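Local coordinates for cytolethal distending toxin protein C (Haemophilus ducreyi, PDB 1SR4) that forms, with subunit A, the lectin-like part of a tripartite genotoxin and probably serves in delivering the active subunit CdtB to target cells, at the interface of chains B and A. Coordinates in Å, arbitrary orientation; residue numbers count along the deposited sequence, not the author numbering. Chains: chain A, cytolethal distending toxin protein C; chain B, Cytolethal distending toxin subunit A.

The interface of chains B and A. Residues chain B 204, 206; chain A 61, 98, 132-134, 138.
B:Asn206 is the C-terminal residue of subunit A, and it plugs end-on into a pocket lined by A:Asp61, A:Ile98, A:Val133 and A:Ser134. Its side-chain amide goes in first. ND2 donates to the backbone carbonyl O of A:Asp61 at 2.7 Å. This bond is nearly straight, 175° at the hydrogen, and lies in both the amide plane and the carbonyl plane. It should fix the turn of the amide. ND2 also lies over the face of the A:Asp61 carboxylate, 3.1 Å from OD2 and about as far from OD1. The carboxylate stands almost perpendicular to the amide, at 86°. This contact is probably mainly electrostatic attraction, at most a weak, bent hydrogen bond. CG of B:Asn206 sits between its own N and carbonyl carbon (chi1 53°), which directs the amide inward while the terminal carboxylate stays behind at the mouth.

A second shell steadies A:Asp61. OG of A:Ser132 donates to OD1 at 2.6 Å, and the backbone N of A:Val133 donates to OD2 on its syn lone pair.

The amide is sandwiched. CG2 of A:Ile98, 3.7 Å from CG of B:Asn206, and CG2 of A:Val133 cover one face. OG and CA of A:Ser134 lie on the other. At the mouth, OG of A:Ser134 donates to the terminal O of B:Asn206 at 2.8 Å. It comes from above the carboxylate plane, not along a lone pair.

CB of B:Ala204 rests 3.3 Å from the carbonyl O of A:Val133. It also touches CG2 of A:Ile98 at 3.8 Å. The packing is looser at the ring of A:Phe138, whose CE2 stays 4.4 Å from CB of B:Ala204 and which loses little surface.

The site is a terminal-residue pocket in the CdtA–CdtC interface. It docks the C-terminal tail of CdtA on CdtC and so presumably contributes to the CdtA–CdtC pairing within the heterotrimeric toxin.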
loop_
_atom_site.group_PDB
_atom_site.type_symbol
_atom_site.label_atom_id
_atom_site.label_comp_id
_atom_site.label_asym_id
_atom_site.label_seq_id
_atom_site.Cartn_x
_atom_site.Cartn_y
_atom_site.Cartn_z
ATOM N N ALA B 204 5.832 -2.695 17.795
ATOM C CA ALA B 204 6.661 -3.316 16.754
ATOM C C ALA B 204 6.186 -4.743 16.485
ATOM O O ALA B 204 5.892 -5.499 17.419
ATOM C CB ALA B 204 8.135 -3.331 17.183
ATOM N N ASN B 206 7.968 -6.829 14.201
ATOM C CA ASN B 206 9.087 -7.528 13.570
ATOM C C ASN B 206 9.287 -8.905 14.199
ATOM O O ASN B 206 8.909 -9.074 15.372
ATOM C CB ASN B 206 10.381 -6.706 13.719
ATOM C CG ASN B 206 10.688 -6.313 15.179
ATOM O OD1 ASN B 206 9.828 -5.804 15.901
ATOM N ND2 ASN B 206 11.934 -6.530 15.598
ATOM O OXT ASN B 206 9.839 -9.792 13.519
ATOM N N ASP A 61 17.303 -7.928 13.947
ATOM C CA ASP A 61 16.042 -7.986 14.675
ATOM C C ASP A 61 14.846 -8.100 13.724
ATOM O O ASP A 61 13.785 -7.512 13.963
ATOM C CB ASP A 61 15.958 -6.709 15.533
ATOM C CG ASP A 61 14.912 -6.782 16.646
ATOM O OD1 ASP A 61 14.490 -7.893 17.014
ATOM O OD2 ASP A 61 14.530 -5.710 17.174
ATOM N N ILE A 98 11.823 -1.184 11.058
ATOM C CA ILE A 98 11.066 -2.090 11.927
ATOM C C ILE A 98 9.577 -1.734 11.750
ATOM O O ILE A 98 9.158 -0.644 12.127
ATOM C CB ILE A 98 11.433 -1.856 13.432
ATOM C CG1 ILE A 98 12.926 -2.129 13.682
ATOM C CG2 ILE A 98 10.525 -2.697 14.341
ATOM C CD1 ILE A 98 13.427 -3.519 13.240
ATOM N N SER A 132 15.816 -6.761 21.514
ATOM C CA SER A 132 14.809 -6.816 20.462
ATOM C C SER A 132 13.595 -5.940 20.784
ATOM O O SER A 132 13.110 -5.914 21.926
ATOM C CB SER A 132 14.342 -8.260 20.255
ATOM O OG SER A 132 13.345 -8.327 19.255
ATOM N N VAL A 133 13.108 -5.213 19.783
ATOM C CA VAL A 133 11.941 -4.375 19.997
ATOM C C VAL A 133 10.637 -5.126 19.705
ATOM O O VAL A 133 9.557 -4.564 19.849
ATOM C CB VAL A 133 11.985 -3.096 19.111
ATOM C CG1 VAL A 133 13.168 -2.227 19.506
ATOM C CG2 VAL A 133 12.076 -3.482 17.627
ATOM N N SER A 134 10.723 -6.398 19.325
ATOM C CA SER A 134 9.510 -7.151 18.979
ATOM C C SER A 134 8.426 -7.128 20.035
ATOM O O SER A 134 8.677 -7.459 21.185
ATOM C CB SER A 134 9.825 -8.622 18.695
ATOM O OG SER A 134 10.667 -8.759 17.580
ATOM N N PHE A 138 5.800 1.795 21.687
ATOM C CA PHE A 138 6.615 2.998 21.642
ATOM C C PHE A 138 5.831 4.291 21.398
ATOM O O PHE A 138 4.853 4.302 20.653
ATOM C CB PHE A 138 7.651 2.823 20.517
ATOM C CG PHE A 138 8.608 1.674 20.743
ATOM C CD1 PHE A 138 9.794 1.867 21.453
ATOM C CD2 PHE A 138 8.323 0.406 20.252
ATOM C CE1 PHE A 138 10.686 0.809 21.667
ATOM C CE2 PHE A 138 9.210 -0.663 20.462
ATOM C CZ PHE A 138 10.390 -0.461 21.166
#